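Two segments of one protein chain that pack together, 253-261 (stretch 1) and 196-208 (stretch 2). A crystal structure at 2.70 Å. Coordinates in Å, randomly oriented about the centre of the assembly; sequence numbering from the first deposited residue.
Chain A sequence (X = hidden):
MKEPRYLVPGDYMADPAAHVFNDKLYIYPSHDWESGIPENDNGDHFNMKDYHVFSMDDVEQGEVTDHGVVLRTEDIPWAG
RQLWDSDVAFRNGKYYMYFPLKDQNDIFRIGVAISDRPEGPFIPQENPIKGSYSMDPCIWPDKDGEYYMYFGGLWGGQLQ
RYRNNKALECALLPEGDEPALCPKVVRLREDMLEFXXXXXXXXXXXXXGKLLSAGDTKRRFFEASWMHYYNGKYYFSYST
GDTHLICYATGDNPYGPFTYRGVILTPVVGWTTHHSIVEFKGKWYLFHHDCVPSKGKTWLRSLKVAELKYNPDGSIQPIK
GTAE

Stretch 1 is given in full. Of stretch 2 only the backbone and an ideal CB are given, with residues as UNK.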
ATOM      1  N   ASN A 253     -23.816  -3.168  20.235  1.00 68.55           N
ATOM      2  CA  ASN A 253     -22.723  -2.200  20.225  1.00 66.42           C
ATOM      3  C   ASN A 253     -21.957  -2.236  18.902  1.00 64.83           C
ATOM      4  O   ASN A 253     -21.948  -3.261  18.220  1.00 63.41           O
ATOM      5  CB  ASN A 253     -21.785  -2.441  21.414  1.00 64.37           C
ATOM      6  CG  ASN A 253     -20.925  -3.674  21.242  1.00 60.42           C
ATOM      7  OD1 ASN A 253     -19.771  -3.585  20.823  1.00 56.41           O
ATOM      8  ND2 ASN A 253     -21.479  -4.835  21.574  1.00 61.82           N
ATOM      9  N   PRO A 254     -21.316  -1.113  18.530  1.00 64.59           N
ATOM     10  CA  PRO A 254     -20.615  -1.005  17.243  1.00 63.34           C
ATOM     11  C   PRO A 254     -19.494  -2.025  17.041  1.00 62.50           C
ATOM     12  O   PRO A 254     -19.114  -2.282  15.897  1.00 61.37           O
ATOM     13  CB  PRO A 254     -20.036   0.417  17.273  1.00 62.62           C
ATOM     14  CG  PRO A 254     -20.077   0.832  18.711  1.00 63.57           C
ATOM     15  CD  PRO A 254     -21.283   0.160  19.271  1.00 64.30           C
ATOM     16  N   TYR A 255     -18.976  -2.593  18.125  1.00 64.54           N
ATOM     17  CA  TYR A 255     -17.907  -3.582  18.030  1.00 65.47           C
ATOM     18  C   TYR A 255     -18.436  -5.008  18.129  1.00 67.40           C
ATOM     19  O   TYR A 255     -18.148  -5.843  17.273  1.00 68.22           O
ATOM     20  CB  TYR A 255     -16.863  -3.360  19.127  1.00 64.85           C
ATOM     21  CG  TYR A 255     -16.006  -2.129  18.948  1.00 61.34           C
ATOM     22  CD1 TYR A 255     -14.948  -2.123  18.049  1.00 59.97           C
ATOM     23  CD2 TYR A 255     -16.240  -0.981  19.693  1.00 60.78           C
ATOM     24  CE1 TYR A 255     -14.155  -1.003  17.887  1.00 58.69           C
ATOM     25  CE2 TYR A 255     -15.452   0.142  19.540  1.00 59.97           C
ATOM     26  CZ  TYR A 255     -14.411   0.126  18.635  1.00 59.61           C
ATOM     27  OH  TYR A 255     -13.626   1.244  18.480  1.00 62.08           O
ATOM     28  N   GLY A 256     -19.203  -5.267  19.186  1.00 71.95           N
ATOM     29  CA  GLY A 256     -19.675  -6.601  19.527  1.00 69.92           C
ATOM     30  C   GLY A 256     -20.252  -7.395  18.374  1.00 69.40           C
ATOM     31  O   GLY A 256     -20.806  -6.817  17.439  1.00 70.96           O
ATOM     32  N   PRO A 257     -20.117  -8.728  18.435  1.00 67.71           N
ATOM     33  CA  PRO A 257     -20.541  -9.644  17.371  1.00 66.13           C
ATOM     34  C   PRO A 257     -21.992  -9.427  16.963  1.00 65.05           C
ATOM     35  O   PRO A 257     -22.841  -9.162  17.813  1.00 66.69           O
ATOM     36  CB  PRO A 257     -20.375 -11.021  18.017  1.00 69.59           C
ATOM     37  CG  PRO A 257     -19.295 -10.828  19.012  1.00 70.61           C
ATOM     38  CD  PRO A 257     -19.500  -9.448  19.563  1.00 70.54           C
ATOM     39  N   PHE A 258     -22.260  -9.526  15.666  1.00 61.39           N
ATOM     40  CA  PHE A 258     -23.613  -9.380  15.146  1.00 59.65           C
ATOM     41  C   PHE A 258     -24.188 -10.727  14.733  1.00 59.30           C
ATOM     42  O   PHE A 258     -23.547 -11.494  14.016  1.00 58.95           O
ATOM     43  CB  PHE A 258     -23.635  -8.405  13.967  1.00 58.22           C
ATOM     44  CG  PHE A 258     -23.659  -6.962  14.378  1.00 59.97           C
ATOM     45  CD1 PHE A 258     -24.815  -6.211  14.250  1.00 60.28           C
ATOM     46  CD2 PHE A 258     -22.529  -6.359  14.905  1.00 60.78           C
ATOM     47  CE1 PHE A 258     -24.843  -4.884  14.632  1.00 61.57           C
ATOM     48  CE2 PHE A 258     -22.550  -5.031  15.291  1.00 61.16           C
ATOM     49  CZ  PHE A 258     -23.709  -4.294  15.156  1.00 61.57           C
ATOM     50  N   THR A 259     -25.401 -11.010  15.195  1.00 59.10           N
ATOM     51  CA  THR A 259     -26.069 -12.266  14.883  1.00 59.06           C
ATOM     52  C   THR A 259     -26.979 -12.122  13.668  1.00 58.18           C
ATOM     53  O   THR A 259     -27.860 -11.262  13.643  1.00 58.03           O
ATOM     54  CB  THR A 259     -26.893 -12.767  16.084  1.00 61.46           C
ATOM     55  OG1 THR A 259     -26.008 -13.239  17.109  1.00 63.26           O
ATOM     56  CG2 THR A 259     -27.823 -13.894  15.668  1.00 60.50           C
ATOM     57  N   TYR A 260     -26.750 -12.965  12.662  1.00 57.94           N
ATOM     58  CA  TYR A 260     -27.573 -12.997  11.452  1.00 58.15           C
ATOM     59  C   TYR A 260     -29.060 -13.111  11.775  1.00 58.91           C
ATOM     60  O   TYR A 260     -29.452 -13.818  12.705  1.00 58.37           O
ATOM     61  CB  TYR A 260     -27.148 -14.160  10.549  1.00 58.84           C
ATOM     62  CG  TYR A 260     -28.077 -14.409   9.376  1.00 60.79           C
ATOM     63  CD1 TYR A 260     -27.930 -13.707   8.187  1.00 60.25           C
ATOM     64  CD2 TYR A 260     -29.099 -15.351   9.458  1.00 62.20           C
ATOM     65  CE1 TYR A 260     -28.776 -13.933   7.113  1.00 60.22           C
ATOM     66  CE2 TYR A 260     -29.948 -15.580   8.392  1.00 62.28           C
ATOM     67  CZ  TYR A 260     -29.782 -14.870   7.222  1.00 61.58           C
ATOM     68  OH  TYR A 260     -30.626 -15.097   6.159  1.00 62.54           O
ATOM     69  N   ARG A 261     -29.883 -12.419  10.994  1.00 59.03           N
ATOM     70  CA  ARG A 261     -31.324 -12.417  11.217  1.00 61.14           C
ATOM     71  C   ARG A 261     -32.109 -12.915  10.009  1.00 60.44           C
ATOM     72  O   ARG A 261     -32.901 -13.850  10.122  1.00 60.98           O
ATOM     73  CB  ARG A 261     -31.800 -11.022  11.626  1.00 63.71           C
ATOM     74  CG  ARG A 261     -31.399 -10.635  13.037  1.00 67.65           C
ATOM     75  CD  ARG A 261     -32.099 -11.524  14.049  1.00 72.72           C
ATOM     76  NE  ARG A 261     -31.497 -11.439  15.376  1.00 76.37           N
ATOM     77  CZ  ARG A 261     -31.181 -12.496  16.117  1.00 78.25           C
ATOM     78  NH1 ARG A 261     -31.411 -13.720  15.661  1.00 78.09           N
ATOM     79  NH2 ARG A 261     -30.634 -12.331  17.313  1.00 78.92           N
ATOM     80  N   UNK A 196      -8.102   5.841  14.581  1.00 62.11           N
ATOM     81  CA  UNK A 196      -7.733   6.086  15.972  1.00 63.70           C
ATOM     82  C   UNK A 196      -7.147   4.826  16.598  1.00 63.99           C
ATOM     83  O   UNK A 196      -6.494   4.880  17.639  1.00 64.81           O
ATOM     84  CB  UNK A 196      -8.945   6.564  16.774  1.00 63.70           C
ATOM     85  N   UNK A 197      -7.389   3.693  15.949  1.00 64.22           N
ATOM     86  CA  UNK A 197      -6.942   2.402  16.453  1.00 65.39           C
ATOM     87  C   UNK A 197      -6.731   1.440  15.293  1.00 62.56           C
ATOM     88  O   UNK A 197      -6.872   1.818  14.130  1.00 60.96           O
ATOM     89  CB  UNK A 197      -7.950   1.829  17.451  1.00 65.39           C
ATOM     90  N   UNK A 198      -6.394   0.195  15.611  1.00 63.15           N
ATOM     91  CA  UNK A 198      -6.271  -0.837  14.591  1.00 64.04           C
ATOM     92  C   UNK A 198      -7.633  -1.453  14.298  1.00 62.90           C
ATOM     93  O   UNK A 198      -8.384  -1.768  15.221  1.00 64.53           O
ATOM     94  CB  UNK A 198      -5.279  -1.916  15.031  1.00 64.04           C
ATOM     95  N   UNK A 199      -7.956  -1.618  13.008  1.00 60.26           N
ATOM     96  CA  UNK A 199      -9.199  -2.276  12.592  1.00 58.98           C
ATOM     97  C   UNK A 199      -9.270  -3.706  13.116  1.00 58.08           C
ATOM     98  O   UNK A 199      -8.235  -4.324  13.366  1.00 58.92           O
ATOM     99  CB  UNK A 199      -9.319  -2.273  11.067  1.00 58.98           C
ATOM    100  N   UNK A 200     -10.483  -4.222  13.284  1.00 56.35           N
ATOM    101  CA  UNK A 200     -10.671  -5.571  13.803  1.00 57.21           C
ATOM    102  C   UNK A 200     -11.887  -6.242  13.177  1.00 55.82           C
ATOM    103  O   UNK A 200     -12.727  -5.580  12.566  1.00 54.81           O
ATOM    104  CB  UNK A 200     -10.816  -5.538  15.326  1.00 57.21           C
ATOM    105  N   UNK A 201     -11.969  -7.560  13.326  1.00 55.87           N
ATOM    106  CA  UNK A 201     -13.089  -8.324  12.792  1.00 55.15           C
ATOM    107  C   UNK A 201     -14.414  -7.900  13.415  1.00 54.60           C
ATOM    108  O   UNK A 201     -14.537  -7.817  14.640  1.00 55.74           O
ATOM    109  CB  UNK A 201     -12.861  -9.820  13.021  1.00 55.15           C
ATOM    110  N   UNK A 202     -15.397  -7.620  12.565  1.00 52.32           N
ATOM    111  CA  UNK A 202     -16.771  -7.470  13.019  1.00 50.87           C
ATOM    112  C   UNK A 202     -17.436  -8.827  12.861  1.00 49.92           C
ATOM    113  O   UNK A 202     -17.972  -9.143  11.799  1.00 49.21           O
ATOM    114  CB  UNK A 202     -17.514  -6.382  12.241  1.00 50.87           C
ATOM    115  N   UNK A 203     -17.382  -9.631  13.918  1.00 49.48           N
ATOM    116  CA  UNK A 203     -17.854 -11.008  13.856  1.00 48.81           C
ATOM    117  C   UNK A 203     -19.342 -11.104  13.534  1.00 50.39           C
ATOM    118  O   UNK A 203     -20.179 -10.534  14.232  1.00 51.55           O
ATOM    119  CB  UNK A 203     -17.568 -11.714  15.183  1.00 48.81           C
ATOM    120  N   UNK A 204     -19.661 -11.818  12.458  1.00 50.60           N
ATOM    121  CA  UNK A 204     -21.045 -12.134  12.137  1.00 51.37           C
ATOM    122  C   UNK A 204     -21.295 -13.603  12.466  1.00 53.49           C
ATOM    123  O   UNK A 204     -20.583 -14.485  11.981  1.00 52.54           O
ATOM    124  CB  UNK A 204     -21.354 -11.837  10.668  1.00 51.37           C
ATOM    125  N   UNK A 205     -22.300 -13.863  13.297  1.00 56.57           N
ATOM    126  CA  UNK A 205     -22.500 -15.197  13.856  1.00 58.61           C
ATOM    127  C   UNK A 205     -23.777 -15.895  13.395  1.00 62.06           C
ATOM    128  O   UNK A 205     -24.620 -15.305  12.721  1.00 60.41           O
ATOM    129  CB  UNK A 205     -22.509 -15.105  15.383  1.00 58.61           C
ATOM    130  N   UNK A 206     -23.900 -17.164  13.780  1.00 69.01           N
ATOM    131  CA  UNK A 206     -25.117 -17.945  13.587  1.00 74.05           C
ATOM    132  C   UNK A 206     -26.180 -17.491  14.572  1.00 77.45           C
ATOM    133  O   UNK A 206     -25.995 -16.514  15.297  1.00 78.20           O
ATOM    134  CB  UNK A 206     -24.838 -19.441  13.749  1.00 74.05           C
ATOM    135  N   UNK A 207     -27.290 -18.219  14.605  1.00 80.03           N
ATOM    136  CA  UNK A 207     -28.267 -18.060  15.671  1.00 82.05           C
ATOM    137  C   UNK A 207     -27.746 -18.822  16.882  1.00 79.36           C
ATOM    138  O   UNK A 207     -28.236 -18.657  17.998  1.00 80.65           O
ATOM    139  CB  UNK A 207     -29.651 -18.557  15.248  1.00 82.05           C
ATOM    140  N   UNK A 208     -26.740 -19.659  16.642  1.00 75.68           N
ATOM    141  CA  UNK A 208     -26.089 -20.424  17.697  1.00 73.57           C
ATOM    142  C   UNK A 208     -24.820 -19.728  18.181  1.00 72.78           C
ATOM    143  O   UNK A 208     -24.093 -20.257  19.023  1.00 74.80           O
ATOM    144  CB  UNK A 208     -25.761 -21.835  17.204  1.00 73.57           C
TER

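Position 196 lies beyond the reach of stretch 1, so almost anything would serve; it is A196.

At 197 CA-to-CB points toward stretch 1, yet nothing there lies within 5.5 Å of the CB. What waits farther off is the hydroxyl of Y255, so a long side chain ending in an acceptor would suit, glutamate or glutamine above all. The residue is E197. Extended at chi2 (t), it accepts a hydrogen bond from Y255 OH to its OE2 at 2.6 Å, at the ring edge, near its plane.

Positions 198 and 199 face nothing in stretch 1, and it sets no demand; they are E198 and P199.

Position 200 again points toward stretch 1 across open space, with the ring of Y255 as the target. A long, flat or flexible group could reach it: arginine, lysine, glutamine, methionine. R200 does so, its guanidinium laying one face over Y255 CE1, 3.4 Å from NH2. The same NH2 forms a salt bridge with E197 OE1 (2.6 Å), so the acid and the base meet beside one tyrosine.

At 201 the CB points sideways with nothing of stretch 1 within 5.5 Å, so many side chains would do; D201 turns its end away.

The CB at 202 also points sideways, 5.1 Å from Y255 O, but the F258 ring lies within reach. A branched or long apolar chain fits: leucine, isoleucine, methionine. L202 brings CD1 to 3.9 Å from F258 CE2.

Position 203 matters first through its backbone: its O accepts from F258 N at 2.7 Å, and a water joins its N to Y255 O. Its ideal CB sits 4.0 Å from P257 CB, so most apolar residues would pack. M203 makes that CB contact while its end leads away.

Next come two parallel bridge positions, whose side chains alternate between the sheet faces. The CB of 204 shares a face with F258, favouring a beta-branched or other apolar residue. I204 fits, and its CA approaches F258 O at 3.2 Å.

At 205 the backbone N donates to F258 O (2.8 Å) and O accepts from Y260 N (3.2 Å). The CB shares the T259 face, with P257 near enough for a longer apolar chain. L205 supplies it, CD1 lying 3.7 Å from P257 CB.

Position 206 points away, leaving the choice free; D206 offers its backbone O 3.2 Å from T259 CG2.

At 207 the CB is sideways, 5.2 Å from R261 NH1 and 5.0 Å from T259 CG2. An acid or a polar chain suits. E207 bends at chi2 (p), bringing OE2 to the ring edge of Y260, 3.6 Å from CD2.

Position 208 points away, so stretch 1 sets no demand; it is K208.

Stretch 2, residues 196-208: AEEPRDLMILDEK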
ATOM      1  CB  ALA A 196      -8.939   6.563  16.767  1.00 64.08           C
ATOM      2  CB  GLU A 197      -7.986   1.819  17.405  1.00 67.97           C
ATOM      3  CG  GLU A 197      -9.322   1.542  16.732  1.00 68.49           C
ATOM      4  CD  GLU A 197     -10.330   0.901  17.661  1.00 70.56           C
ATOM      5  OE1 GLU A 197     -10.011   0.728  18.856  1.00 72.94           O
ATOM      6  OE2 GLU A 197     -11.441   0.568  17.195  1.00 70.33           O
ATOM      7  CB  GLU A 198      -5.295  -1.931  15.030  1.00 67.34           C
ATOM      8  CG  GLU A 198      -3.846  -1.490  15.129  1.00 70.06           C
ATOM      9  CD  GLU A 198      -2.887  -2.665  15.133  1.00 72.80           C
ATOM     10  OE1 GLU A 198      -2.998  -3.526  14.234  1.00 73.14           O
ATOM     11  OE2 GLU A 198      -2.028  -2.730  16.036  1.00 74.78           O
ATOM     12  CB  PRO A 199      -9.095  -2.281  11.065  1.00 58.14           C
ATOM     13  CG  PRO A 199      -8.199  -1.133  10.746  1.00 59.03           C
ATOM     14  CD  PRO A 199      -7.195  -1.096  11.859  1.00 60.03           C
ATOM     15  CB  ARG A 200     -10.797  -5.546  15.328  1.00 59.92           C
ATOM     16  CG  ARG A 200     -11.715  -4.457  15.860  1.00 60.97           C
ATOM     17  CD  ARG A 200     -11.709  -4.420  17.380  1.00 64.30           C
ATOM     18  NE  ARG A 200     -11.471  -3.075  17.892  1.00 67.27           N
ATOM     19  CZ  ARG A 200     -11.483  -2.750  19.181  1.00 71.54           C
ATOM     20  NH1 ARG A 200     -11.729  -3.676  20.098  1.00 74.24           N
ATOM     21  NH2 ARG A 200     -11.254  -1.499  19.554  1.00 72.76           N
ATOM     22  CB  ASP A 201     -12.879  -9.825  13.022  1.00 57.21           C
ATOM     23  CG  ASP A 201     -11.822 -10.416  12.111  1.00 59.11           C
ATOM     24  OD1 ASP A 201     -11.648  -9.901  10.987  1.00 59.60           O
ATOM     25  OD2 ASP A 201     -11.170 -11.401  12.514  1.00 60.43           O
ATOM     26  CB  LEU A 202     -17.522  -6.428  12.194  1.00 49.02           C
ATOM     27  CG  LEU A 202     -18.933  -6.125  12.709  1.00 48.44           C
ATOM     28  CD1 LEU A 202     -18.873  -5.260  13.963  1.00 48.42           C
ATOM     29  CD2 LEU A 202     -19.791  -5.474  11.637  1.00 46.91           C
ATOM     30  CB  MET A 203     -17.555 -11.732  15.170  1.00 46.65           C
ATOM     31  CG  MET A 203     -16.098 -11.658  15.592  1.00 45.08           C
ATOM     32  SD  MET A 203     -15.790 -12.436  17.189  1.00 76.06           S
ATOM     33  CE  MET A 203     -16.037 -14.161  16.786  1.00 65.17           C
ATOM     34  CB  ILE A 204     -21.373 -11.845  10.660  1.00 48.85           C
ATOM     35  CG1 ILE A 204     -20.924 -10.431  10.287  1.00 47.51           C
ATOM     36  CG2 ILE A 204     -22.863 -12.006  10.406  1.00 49.68           C
ATOM     37  CD1 ILE A 204     -21.256 -10.038   8.870  1.00 47.20           C
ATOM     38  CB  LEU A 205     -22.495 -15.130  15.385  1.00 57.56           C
ATOM     39  CG  LEU A 205     -21.298 -14.456  16.052  1.00 56.20           C
ATOM     40  CD1 LEU A 205     -21.433 -14.516  17.565  1.00 57.90           C
ATOM     41  CD2 LEU A 205     -20.001 -15.103  15.600  1.00 55.18           C
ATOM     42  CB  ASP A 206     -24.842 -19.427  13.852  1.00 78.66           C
ATOM     43  CG  ASP A 206     -24.207 -20.128  12.675  1.00 82.94           C
ATOM     44  OD1 ASP A 206     -24.533 -19.775  11.524  1.00 84.82           O
ATOM     45  OD2 ASP A 206     -23.388 -21.043  12.905  1.00 84.51           O
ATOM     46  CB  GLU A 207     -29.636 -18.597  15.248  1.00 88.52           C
ATOM     47  CG  GLU A 207     -30.216 -17.943  13.998  1.00 92.33           C
ATOM     48  CD  GLU A 207     -29.677 -18.546  12.712  1.00 94.98           C
ATOM     49  OE1 GLU A 207     -28.923 -19.538  12.787  1.00 96.71           O
ATOM     50  OE2 GLU A 207     -30.009 -18.027  11.625  1.00 95.08           O
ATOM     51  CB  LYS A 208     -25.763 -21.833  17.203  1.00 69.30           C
ATOM     52  CG  LYS A 208     -26.984 -22.629  16.786  1.00 66.32           C
ATOM     53  CD  LYS A 208     -27.994 -22.700  17.920  1.00 65.34           C
ATOM     54  CE  LYS A 208     -29.266 -23.410  17.494  1.00 63.45           C
ATOM     55  NZ  LYS A 208     -30.277 -23.463  18.590  1.00 64.51           N
TER
HETATM   56  O   HOH W   1     -17.388  -8.493  16.910  1.00 53.82           O
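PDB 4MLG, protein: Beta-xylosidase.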